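Putative Nitroreductase (Desulfovibrio desulfuricans subsp. desulfuricans str. G20, PDB 3E39) probably acts as a flavin-dependent oxidoreductase of the nitroreductase family, binding flavin mononucleotide as its cofactor in a two-chain assembly. Local coordinates at residues Arg19-Glu24 / Gly118-Gly123; Leu33-Gly38 / Phe52-Ala57; Leu83-Arg88 / Thr131-Leu136; Gly123-Gln128 / Glu146-Ala151. All coordinates share one frame; numbering follows the deposited sequence.

Contact 1: Arg19-Glu24 / Gly118-Gly123; sequences RRYTDE and GAVWLG. With FMN (flavin mononucleotide), chain E.
R19 crosses V120 at about a right angle on its way to the flavin, with one face of its guanidinium lying over V120 CG2, 4.0 Å from NE. Its chain runs extended from CG to NE (chi2 176°, chi3 170°), which carries the guanidinium to the pyrimidine side of the isoalloxazine. There it works edge-on: NE donates to FMN O2 at 2.7 Å, and NH2 donates to FMN N1 at 3.0 Å with N1 in the guanidinium plane, both bonds nearly straight. The arginine's positive charge beside N1 and O2 would probably help stabilise negative charge there in the reduced flavin. Y21, two residues on, turns its side chain back to the strand. The hydroxyl OH packs 3.3 Å from V120 CG1, while CE1 lies obliquely 3.6 Å from G118 O. V120 thus meets R19, Y21 and, through CG2, FMN N1 at 3.7 Å. Further along 118-122, W121 has the flavin methyl C8M over the centre of its ring, 3.5 Å above the plane, and L122 CD2 packs against FMN N3. R19, V120, W121, L122 and G123 line the FMN pocket together with S17, I74 and the arginines R15, R16 and R162. In this protein an arginine thus bonds the pyrimidine edge while a strand supports the ring system, consistent with FMN binding in the nitroreductase family.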
# COMPACT_ATOMS: atom_id res chain seq x y z
N ARG A 19 5.39 11.19 -14.72
CA ARG A 19 4.40 12.22 -15.00
C ARG A 19 4.30 12.69 -16.45
O ARG A 19 3.53 13.61 -16.76
CB ARG A 19 4.69 13.40 -14.08
CG ARG A 19 4.72 13.04 -12.57
CD ARG A 19 5.12 14.22 -11.69
NE ARG A 19 4.92 13.94 -10.25
CZ ARG A 19 5.83 13.39 -9.45
NH1 ARG A 19 7.01 12.99 -9.91
NH2 ARG A 19 5.53 13.18 -8.19
N ARG A 20 5.10 12.09 -17.32
CA ARG A 20 5.17 12.43 -18.76
C ARG A 20 5.15 11.14 -19.56
O ARG A 20 5.85 10.17 -19.23
CB ARG A 20 6.44 13.21 -19.07
CG ARG A 20 6.49 14.59 -18.46
CD ARG A 20 7.79 15.28 -18.85
N TYR A 21 4.35 11.12 -20.62
CA TYR A 21 4.06 9.89 -21.34
C TYR A 21 4.16 10.08 -22.84
O TYR A 21 4.04 11.21 -23.33
CB TYR A 21 2.64 9.39 -20.98
CG TYR A 21 2.32 9.59 -19.50
CD1 TYR A 21 2.81 8.70 -18.53
CD2 TYR A 21 1.63 10.71 -19.07
CE1 TYR A 21 2.55 8.91 -17.18
CE2 TYR A 21 1.36 10.93 -17.71
CZ TYR A 21 1.83 10.02 -16.76
OH TYR A 21 1.58 10.24 -15.42
N THR A 22 4.33 8.98 -23.55
CA THR A 22 4.39 9.00 -25.02
C THR A 22 2.96 8.96 -25.53
O THR A 22 2.04 8.90 -24.73
CB THR A 22 5.15 7.82 -25.61
OG1 THR A 22 4.40 6.61 -25.47
CG2 THR A 22 6.55 7.68 -24.98
N ASP A 23 2.78 8.99 -26.85
CA ASP A 23 1.43 8.93 -27.42
C ASP A 23 0.99 7.47 -27.61
O ASP A 23 -0.08 7.19 -28.16
CB ASP A 23 1.38 9.73 -28.74
CG ASP A 23 1.42 11.28 -28.53
OD1 ASP A 23 1.06 11.78 -27.43
OD2 ASP A 23 1.80 12.01 -29.49
N GLU A 24 1.77 6.52 -27.12
CA GLU A 24 1.43 5.12 -27.32
C GLU A 24 0.20 4.71 -26.47
O GLU A 24 0.10 5.08 -25.31
CB GLU A 24 2.65 4.23 -26.99
CG GLU A 24 2.47 2.77 -27.32
CD GLU A 24 3.73 1.94 -27.08
OE1 GLU A 24 4.84 2.53 -26.92
OE2 GLU A 24 3.61 0.69 -27.07
N GLY A 118 4.52 3.84 -17.16
CA GLY A 118 4.85 4.90 -16.22
C GLY A 118 3.54 5.34 -15.57
O GLY A 118 2.51 5.42 -16.23
N ALA A 119 3.57 5.56 -14.27
CA ALA A 119 2.39 6.01 -13.52
C ALA A 119 2.73 6.92 -12.37
O ALA A 119 3.85 6.92 -11.87
CB ALA A 119 1.58 4.80 -12.99
N VAL A 120 1.73 7.69 -11.95
CA VAL A 120 1.85 8.55 -10.79
C VAL A 120 0.54 8.59 -9.96
O VAL A 120 -0.58 8.67 -10.51
CB VAL A 120 2.35 9.99 -11.14
CG1 VAL A 120 1.40 10.69 -12.17
CG2 VAL A 120 2.52 10.82 -9.86
N TRP A 121 0.73 8.46 -8.65
CA TRP A 121 -0.33 8.53 -7.65
C TRP A 121 -0.68 10.00 -7.52
O TRP A 121 0.18 10.79 -7.18
CB TRP A 121 0.24 8.04 -6.33
CG TRP A 121 -0.68 7.96 -5.16
CD1 TRP A 121 -1.73 8.78 -4.84
CD2 TRP A 121 -0.55 7.04 -4.08
NE1 TRP A 121 -2.28 8.41 -3.63
CE2 TRP A 121 -1.57 7.33 -3.15
CE3 TRP A 121 0.34 6.00 -3.81
CZ2 TRP A 121 -1.74 6.60 -1.97
CZ3 TRP A 121 0.16 5.26 -2.63
CH2 TRP A 121 -0.86 5.57 -1.74
N LEU A 122 -1.92 10.37 -7.79
CA LEU A 122 -2.34 11.76 -7.64
C LEU A 122 -3.30 11.85 -6.46
O LEU A 122 -4.34 11.20 -6.47
CB LEU A 122 -3.01 12.27 -8.91
CG LEU A 122 -2.15 12.35 -10.17
CD1 LEU A 122 -2.99 12.83 -11.37
CD2 LEU A 122 -0.98 13.25 -9.96
N GLY A 123 -2.91 12.61 -5.44
CA GLY A 123 -3.72 12.81 -4.22
C GLY A 123 -4.19 14.24 -3.98
O GLY A 123 -5.16 14.47 -3.30
N1 FMN E . 2.64 13.44 -7.27
C2 FMN E . 2.16 14.51 -8.00
O2 FMN E . 2.77 14.96 -8.95
N3 FMN E . 0.94 15.08 -7.68
C4 FMN E . 0.17 14.64 -6.63
O4 FMN E . -1.00 15.04 -6.53
C4A FMN E . 0.64 13.56 -5.87
N5 FMN E . -0.12 13.10 -4.83
C5A FMN E . 0.32 12.01 -4.07
C6 FMN E . -0.46 11.58 -2.99
C7 FMN E . -0.05 10.48 -2.22
C7M FMN E . -0.80 10.14 -0.96
C8 FMN E . 1.17 9.85 -2.53
C8M FMN E . 1.63 8.65 -1.73
C9 FMN E . 1.96 10.31 -3.59
C9A FMN E . 1.54 11.41 -4.38
N10 FMN E . 2.32 11.89 -5.46
C10 FMN E . 1.87 12.97 -6.21
C1' FMN E . 3.63 11.29 -5.80
C2' FMN E . 4.73 11.69 -4.82
O2' FMN E . 5.15 13.02 -5.05
C3' FMN E . 5.91 10.73 -4.97
O3' FMN E . 5.47 9.43 -4.68
C4' FMN E . 7.07 11.07 -4.04
O4' FMN E . 7.59 12.33 -4.37
C5' FMN E . 8.18 10.06 -4.14
O5' FMN E . 8.52 9.81 -5.50
P FMN E . 8.53 8.38 -6.21
O1P FMN E . 7.07 7.95 -6.34
O2P FMN E . 9.23 8.52 -7.55
O3P FMN E . 9.27 7.46 -5.27

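Contact 2: Leu33-Gly38 / Phe52-Ala57; sequences LILEAG and FLVIRA
This is a buried helix-on-sheet contact in which L35 and G38 of helix 28-39 pack against F52 and V54 of strand 50-56, an outermost strand of the sheet within the chain. The two axes run nearly antiparallel, at 161°, and approach to 11.0 Å, so the gap is bridged mainly by side chains, with helix backbone taking part at G38. L35 does most of the bridging with its two methyl branches. CD1 meets V54 CG2 at 3.9 Å, and CD2 rests 4.0 Å from F52 CB, where the two side chains run alongside in opposing senses. F52 and V54 are alternate residues and so present their side chains on the same side of the strand, with L35 reaching both. One turn after L35, G38 brings bare backbone to the phenyl group: its C atom lies 4.3 Å from F52 CZ, in an oblique approach. CB of F52 points toward the helix, and CG beside the backbone N (chi1 -49°) brings the ring to G38. No hydrogen bond links the segments, and the contact is wholly van der Waals. Neighbouring elements add to the layer: I34 and L35 also touch I82 of strand 80-87, F52 packs on M108 of helix 94-114, and L53 pairs through its backbone with L83. The second subunit touches both elements: its L165 packs on L35, and it bonds the backbone of F52.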
# COMPACT_ATOMS: atom_id res chain seq x y z
N LEU A 33 -5.06 -5.89 -16.15
CA LEU A 33 -4.03 -6.44 -15.26
C LEU A 33 -3.73 -5.50 -14.08
O LEU A 33 -3.52 -5.97 -12.95
CB LEU A 33 -2.74 -6.76 -16.00
CG LEU A 33 -2.85 -7.92 -16.98
CD1 LEU A 33 -1.60 -8.00 -17.84
CD2 LEU A 33 -3.12 -9.25 -16.22
N ILE A 34 -3.73 -4.19 -14.35
CA ILE A 34 -3.50 -3.20 -13.30
C ILE A 34 -4.65 -3.26 -12.27
O ILE A 34 -4.43 -3.31 -11.07
CB ILE A 34 -3.29 -1.79 -13.87
CG1 ILE A 34 -1.95 -1.71 -14.61
CG2 ILE A 34 -3.29 -0.75 -12.75
CD1 ILE A 34 -1.79 -0.47 -15.53
N LEU A 35 -5.87 -3.27 -12.77
CA LEU A 35 -7.03 -3.32 -11.88
C LEU A 35 -7.04 -4.62 -11.06
O LEU A 35 -7.34 -4.59 -9.87
CB LEU A 35 -8.32 -3.18 -12.69
CG LEU A 35 -8.62 -1.82 -13.30
CD1 LEU A 35 -9.82 -1.99 -14.26
CD2 LEU A 35 -8.91 -0.80 -12.25
N GLU A 36 -6.68 -5.74 -11.69
CA GLU A 36 -6.60 -7.05 -10.98
C GLU A 36 -5.60 -7.01 -9.83
O GLU A 36 -5.82 -7.61 -8.78
CB GLU A 36 -6.22 -8.19 -11.96
CG GLU A 36 -7.37 -8.66 -12.84
CD GLU A 36 -8.45 -9.39 -12.08
OE1 GLU A 36 -8.14 -10.06 -11.06
OE2 GLU A 36 -9.61 -9.33 -12.50
N ALA A 37 -4.49 -6.31 -10.05
CA ALA A 37 -3.49 -6.10 -8.98
C ALA A 37 -4.15 -5.32 -7.83
O ALA A 37 -3.99 -5.64 -6.65
CB ALA A 37 -2.28 -5.33 -9.51
N GLY A 38 -4.90 -4.29 -8.19
CA GLY A 38 -5.61 -3.49 -7.21
C GLY A 38 -6.60 -4.25 -6.34
O GLY A 38 -6.56 -4.10 -5.11
N PHE A 52 -13.45 1.32 -8.33
CA PHE A 52 -12.59 1.90 -9.37
C PHE A 52 -13.38 2.44 -10.52
O PHE A 52 -14.46 1.91 -10.87
CB PHE A 52 -11.63 0.82 -9.88
CG PHE A 52 -10.93 0.08 -8.76
CD1 PHE A 52 -9.76 0.55 -8.23
CD2 PHE A 52 -11.52 -1.05 -8.18
CE1 PHE A 52 -9.13 -0.13 -7.19
CE2 PHE A 52 -10.88 -1.71 -7.12
CZ PHE A 52 -9.68 -1.25 -6.65
N LEU A 53 -12.86 3.51 -11.12
CA LEU A 53 -13.46 4.09 -12.31
C LEU A 53 -12.36 4.43 -13.29
O LEU A 53 -11.46 5.22 -12.98
CB LEU A 53 -14.27 5.32 -11.95
CG LEU A 53 -14.96 6.03 -13.13
CD1 LEU A 53 -15.84 5.10 -13.98
CD2 LEU A 53 -15.72 7.21 -12.57
N VAL A 54 -12.43 3.84 -14.47
CA VAL A 54 -11.43 4.08 -15.52
C VAL A 54 -11.85 5.24 -16.40
O VAL A 54 -13.00 5.26 -16.88
CB VAL A 54 -11.23 2.80 -16.39
CG1 VAL A 54 -10.24 3.04 -17.55
CG2 VAL A 54 -10.78 1.60 -15.51
N ILE A 55 -10.90 6.17 -16.63
CA ILE A 55 -11.15 7.33 -17.49
C ILE A 55 -10.01 7.43 -18.49
O ILE A 55 -8.89 7.79 -18.11
CB ILE A 55 -11.23 8.67 -16.70
CG1 ILE A 55 -12.33 8.62 -15.63
CG2 ILE A 55 -11.48 9.85 -17.66
CD1 ILE A 55 -13.73 8.54 -16.15
N ARG A 56 -10.28 7.09 -19.74
CA ARG A 56 -9.25 7.22 -20.79
C ARG A 56 -9.11 8.64 -21.32
O ARG A 56 -9.98 9.46 -21.14
CB ARG A 56 -9.53 6.26 -21.95
CG ARG A 56 -9.32 4.82 -21.55
CD ARG A 56 -9.52 3.90 -22.68
NE ARG A 56 -9.05 2.53 -22.43
CZ ARG A 56 -7.79 2.10 -22.56
NH1 ARG A 56 -6.81 2.94 -22.90
NH2 ARG A 56 -7.50 0.82 -22.36
N ALA A 57 -7.99 8.89 -21.99
CA ALA A 57 -7.65 10.22 -22.49
C ALA A 57 -8.71 10.80 -23.43
O ALA A 57 -8.94 12.02 -23.46
CB ALA A 57 -6.31 10.15 -23.23

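Contact 3: Leu83-Arg88 / Thr131-Leu136; sequences LVFLDR and TLLPAL
L133, on helix 129-135, brings its branched end to the F85 ring. CD1 lies at the ring edge, near its plane and 4.2 Å from F85 CE2, and CD2 is also 4.2 Å from F85 CE2, so one ring carbon receives both methyls of the leucine. At P134 the helix is kinked, since a proline nitrogen has no hydrogen to give to the turn before. L136 is the first residue to leave helical geometry, yet its backbone N still bonds L133 O at 2.9 Å, which keeps L136 attached to the last turn. Its extended branch (chi2 171°) then meets L83 tip to tip, the two CD1 atoms 3.8 Å apart. F85 is further enclosed by F145, by L138 and by L170 of the second subunit, and L83 also packs on A148. The contact contains neither a hydrogen bond nor a salt bridge; with all four touching residues buried, its cohesion comes from dispersion and the exclusion of water, and no polar bond joins the two segments.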
# COMPACT_ATOMS: atom_id res chain seq x y z
N LEU A 83 -9.48 6.13 -11.22
CA LEU A 83 -9.95 6.73 -9.99
C LEU A 83 -10.23 5.64 -8.96
O LEU A 83 -10.87 4.62 -9.28
CB LEU A 83 -11.18 7.61 -10.23
CG LEU A 83 -11.04 8.68 -11.31
CD1 LEU A 83 -12.36 9.49 -11.43
CD2 LEU A 83 -9.88 9.59 -11.01
N VAL A 84 -9.72 5.84 -7.75
CA VAL A 84 -9.88 4.89 -6.66
C VAL A 84 -10.76 5.49 -5.56
O VAL A 84 -10.54 6.62 -5.13
CB VAL A 84 -8.50 4.54 -6.08
CG1 VAL A 84 -8.61 3.41 -5.03
CG2 VAL A 84 -7.54 4.19 -7.22
N PHE A 85 -11.72 4.69 -5.09
CA PHE A 85 -12.65 5.13 -4.07
C PHE A 85 -12.83 4.03 -3.01
O PHE A 85 -12.46 2.86 -3.21
CB PHE A 85 -14.07 5.35 -4.63
CG PHE A 85 -14.12 6.25 -5.83
CD1 PHE A 85 -13.87 5.73 -7.09
CD2 PHE A 85 -14.44 7.59 -5.70
CE1 PHE A 85 -13.89 6.54 -8.20
CE2 PHE A 85 -14.47 8.40 -6.82
CZ PHE A 85 -14.20 7.88 -8.06
N LEU A 86 -13.33 4.44 -1.86
CA LEU A 86 -13.84 3.49 -0.90
C LEU A 86 -15.36 3.62 -0.94
O LEU A 86 -15.93 4.72 -1.00
CB LEU A 86 -13.38 3.74 0.53
CG LEU A 86 -11.91 3.55 0.82
CD1 LEU A 86 -11.52 4.12 2.14
CD2 LEU A 86 -11.58 2.06 0.75
N ASP A 87 -16.02 2.47 -0.94
CA ASP A 87 -17.47 2.39 -0.82
C ASP A 87 -17.78 2.60 0.66
O ASP A 87 -17.41 1.78 1.51
CB ASP A 87 -17.96 1.04 -1.31
CG ASP A 87 -19.47 0.86 -1.18
OD1 ASP A 87 -20.11 1.49 -0.33
OD2 ASP A 87 -20.01 0.02 -1.90
N ARG A 88 -18.45 3.68 0.98
CA ARG A 88 -18.77 4.00 2.38
C ARG A 88 -19.58 2.93 3.09
O ARG A 88 -19.46 2.79 4.30
CB ARG A 88 -19.45 5.37 2.50
CG ARG A 88 -18.53 6.51 2.07
CD ARG A 88 -19.16 7.89 2.26
NE ARG A 88 -18.31 8.95 1.73
CZ ARG A 88 -17.29 9.52 2.39
NH1 ARG A 88 -16.95 9.12 3.60
NH2 ARG A 88 -16.58 10.46 1.79
N THR A 131 -16.87 18.79 -5.00
CA THR A 131 -17.31 19.38 -6.25
C THR A 131 -17.03 18.44 -7.41
O THR A 131 -17.86 18.28 -8.30
CB THR A 131 -16.65 20.77 -6.46
OG1 THR A 131 -15.22 20.66 -6.43
CG2 THR A 131 -17.10 21.73 -5.36
N LEU A 132 -15.87 17.78 -7.40
CA LEU A 132 -15.54 16.87 -8.48
C LEU A 132 -16.48 15.65 -8.62
O LEU A 132 -16.89 15.33 -9.73
CB LEU A 132 -14.07 16.42 -8.37
CG LEU A 132 -13.52 15.40 -9.37
CD1 LEU A 132 -13.65 15.87 -10.83
CD2 LEU A 132 -12.07 15.09 -8.99
N LEU A 133 -16.82 14.98 -7.53
CA LEU A 133 -17.64 13.77 -7.63
C LEU A 133 -19.00 14.03 -8.27
O LEU A 133 -19.37 13.33 -9.23
CB LEU A 133 -17.73 13.03 -6.29
CG LEU A 133 -16.67 11.92 -6.11
CD1 LEU A 133 -15.22 12.45 -6.28
CD2 LEU A 133 -16.85 11.15 -4.78
N PRO A 134 -19.76 15.01 -7.76
CA PRO A 134 -21.04 15.32 -8.41
C PRO A 134 -20.87 15.66 -9.92
O PRO A 134 -21.73 15.27 -10.73
CB PRO A 134 -21.54 16.54 -7.63
CG PRO A 134 -20.93 16.40 -6.29
CD PRO A 134 -19.56 15.83 -6.55
N ALA A 135 -19.75 16.30 -10.30
CA ALA A 135 -19.47 16.64 -11.71
C ALA A 135 -19.28 15.38 -12.57
O ALA A 135 -19.47 15.43 -13.79
CB ALA A 135 -18.26 17.57 -11.83
N LEU A 136 -18.90 14.27 -11.93
CA LEU A 136 -18.68 12.99 -12.59
C LEU A 136 -19.88 12.06 -12.39
O LEU A 136 -19.81 10.86 -12.65
CB LEU A 136 -17.41 12.32 -12.00
CG LEU A 136 -16.06 12.99 -12.26
CD1 LEU A 136 -14.96 12.29 -11.41
CD2 LEU A 136 -15.77 12.98 -13.77

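Contact 4: Gly123-Gln128 / Glu146-Ala151; sequences GEIINQ and EAAIAA. With FMN (flavin mononucleotide), chain E.
I125 and I126, in the short 3-10 turn that follows strand 118-122, form the close-packed side of this contact. I126 CG2 settles onto the backbone of strand 143-152, 3.4 Å from E146 O and 3.6 Å from A147 N. With chi1 at 79°, CG2 stands anti to the carbonyl carbon of I126, and CD1 on the other branch also comes up to E146 O, at 3.6 Å. I125 packs more simply, with CG2 3.9 Å from A148 CB. The backbone that receives I126 is a classic beta bulge, where E146 and A147 both face V84. E146 directs its side chain away from the turn, and its carboxylate is bonded by S144 and H98, while its carbonyl O accepts from Q99 NE2 of the second subunit. The solvent side of the turn is at N127, which is exposed, though it takes a hydrogen bond from K96 of the second subunit; E124 is polar but bonded, its carboxylate held by T69 and R70. Backbone bonds from I126 N to G123 O and from N127 N to E124 O tighten the turn itself. At its start, two successive N-H groups converge on the flavin carbonyl: E124 N donates to FMN O4 at 3.2 Å and 165°, and G123 N at 3.3 Å and a more bent 140°. G123 N also lies 2.9 Å from FMN N5. Backbone N-H groups bonding O4, with G123 N also close to N5, form part of the FMN site seen in this protein, an arrangement probably shared with other flavoenzymes.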
# COMPACT_ATOMS: atom_id res chain seq x y z
N GLY A 123 -2.91 12.61 -5.44
CA GLY A 123 -3.72 12.81 -4.22
C GLY A 123 -4.19 14.24 -3.98
O GLY A 123 -5.16 14.47 -3.30
N GLU A 124 -3.50 15.22 -4.54
CA GLU A 124 -3.99 16.59 -4.41
C GLU A 124 -5.41 16.71 -4.96
O GLU A 124 -6.22 17.49 -4.45
CB GLU A 124 -3.02 17.55 -5.10
CG GLU A 124 -3.53 18.97 -5.32
CD GLU A 124 -4.35 19.14 -6.61
OE1 GLU A 124 -4.50 18.17 -7.38
OE2 GLU A 124 -4.83 20.26 -6.83
N ILE A 125 -5.73 15.89 -5.95
CA ILE A 125 -7.01 15.95 -6.62
C ILE A 125 -8.17 15.60 -5.69
O ILE A 125 -9.29 16.10 -5.87
CB ILE A 125 -7.02 15.10 -7.94
CG1 ILE A 125 -8.30 15.38 -8.76
CG2 ILE A 125 -6.83 13.57 -7.68
CD1 ILE A 125 -8.20 14.95 -10.20
N ILE A 126 -7.90 14.77 -4.68
CA ILE A 126 -8.98 14.36 -3.78
C ILE A 126 -9.46 15.49 -2.89
O ILE A 126 -10.58 15.43 -2.38
CB ILE A 126 -8.69 13.08 -2.92
CG1 ILE A 126 -7.80 13.40 -1.72
CG2 ILE A 126 -8.13 11.92 -3.83
CD1 ILE A 126 -7.53 12.20 -0.82
N ASN A 127 -8.64 16.54 -2.76
CA ASN A 127 -9.03 17.72 -1.97
C ASN A 127 -10.29 18.38 -2.55
O ASN A 127 -11.00 19.09 -1.84
CB ASN A 127 -7.94 18.79 -1.99
CG ASN A 127 -6.62 18.33 -1.46
OD1 ASN A 127 -6.51 17.26 -0.84
ND2 ASN A 127 -5.59 19.15 -1.69
N GLN A 128 -10.51 18.20 -3.85
CA GLN A 128 -11.69 18.73 -4.54
C GLN A 128 -12.85 17.74 -4.69
O GLN A 128 -13.76 17.96 -5.49
CB GLN A 128 -11.26 19.25 -5.92
CG GLN A 128 -10.37 20.49 -5.93
CD GLN A 128 -8.94 20.27 -5.40
OE1 GLN A 128 -8.58 20.81 -4.34
NE2 GLN A 128 -8.14 19.47 -6.13
N GLU A 146 -10.34 8.41 -2.94
CA GLU A 146 -9.03 8.14 -2.34
C GLU A 146 -7.80 8.60 -3.13
O GLU A 146 -6.83 9.08 -2.54
CB GLU A 146 -8.90 6.65 -2.07
CG GLU A 146 -9.96 6.11 -1.16
CD GLU A 146 -9.81 6.63 0.25
OE1 GLU A 146 -8.76 6.35 0.89
OE2 GLU A 146 -10.73 7.33 0.69
N ALA A 147 -7.82 8.42 -4.45
CA ALA A 147 -6.66 8.73 -5.30
C ALA A 147 -7.01 8.62 -6.75
O ALA A 147 -8.00 7.99 -7.09
CB ALA A 147 -5.55 7.69 -5.01
N ALA A 148 -6.19 9.23 -7.61
CA ALA A 148 -6.28 9.01 -9.06
C ALA A 148 -4.89 8.53 -9.48
O ALA A 148 -3.92 9.07 -9.02
CB ALA A 148 -6.61 10.31 -9.81
N ILE A 149 -4.81 7.52 -10.33
CA ILE A 149 -3.53 7.06 -10.85
C ILE A 149 -3.55 7.43 -12.32
O ILE A 149 -4.45 6.98 -13.06
CB ILE A 149 -3.33 5.55 -10.77
CG1 ILE A 149 -3.50 5.06 -9.35
CG2 ILE A 149 -1.91 5.18 -11.26
CD1 ILE A 149 -3.24 3.60 -9.21
N ALA A 150 -2.60 8.27 -12.71
CA ALA A 150 -2.42 8.67 -14.10
C ALA A 150 -1.36 7.76 -14.67
O ALA A 150 -0.36 7.52 -13.99
CB ALA A 150 -1.95 10.15 -14.19
N ALA A 151 -1.55 7.26 -15.88
CA ALA A 151 -0.62 6.31 -16.48
C ALA A 151 -0.46 6.44 -18.00
O ALA A 151 -1.31 6.97 -18.69
CB ALA A 151 -1.04 4.85 -16.12
N1 FMN E . 2.64 13.44 -7.27
C2 FMN E . 2.16 14.51 -8.00
O2 FMN E . 2.77 14.96 -8.95
N3 FMN E . 0.94 15.08 -7.68
C4 FMN E . 0.17 14.64 -6.63
O4 FMN E . -1.00 15.04 -6.53
C4A FMN E . 0.64 13.56 -5.87
N5 FMN E . -0.12 13.10 -4.83
C5A FMN E . 0.32 12.01 -4.07
C6 FMN E . -0.46 11.58 -2.99
C7 FMN E . -0.05 10.48 -2.22
C7M FMN E . -0.80 10.14 -0.96
C8 FMN E . 1.17 9.85 -2.53
C8M FMN E . 1.63 8.65 -1.73
C9 FMN E . 1.96 10.31 -3.59
C9A FMN E . 1.54 11.41 -4.38
N10 FMN E . 2.32 11.89 -5.46
C10 FMN E . 1.87 12.97 -6.21
C1' FMN E . 3.63 11.29 -5.80
C2' FMN E . 4.73 11.69 -4.82
O2' FMN E . 5.15 13.02 -5.05
C3' FMN E . 5.91 10.73 -4.97
O3' FMN E . 5.47 9.43 -4.68
C4' FMN E . 7.07 11.07 -4.04
O4' FMN E . 7.59 12.33 -4.37
C5' FMN E . 8.18 10.06 -4.14
O5' FMN E . 8.52 9.81 -5.50
P FMN E . 8.53 8.38 -6.21
O1P FMN E . 7.07 7.95 -6.34
O2P FMN E . 9.23 8.52 -7.55
O3P FMN E . 9.27 7.46 -5.27

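In the fold
All four contacts reach one antiparallel sheet, with strands in the order 50-56, 80-87, 143-152, 118-122. Contacts 2 and 3 meet through L53 O and L83 N (2.8 Å). Contacts 3 and 4 join where V84 N faces A147 O (2.8 Å), and contacts 4 and 1 where L122 N faces A148 O (2.7 Å); each is a probable hydrogen bond. Contacts 1 and 4, centres 13 Å apart, serve the same flavin: contact 1 holds N1 and O2 through R19 and packs W121 on the methyl end, and the shared G123, with E124, bonds O4. In contact 3 the L83 side chain is about 11 Å from an FMN; contact 2 lies away from the annotated sites.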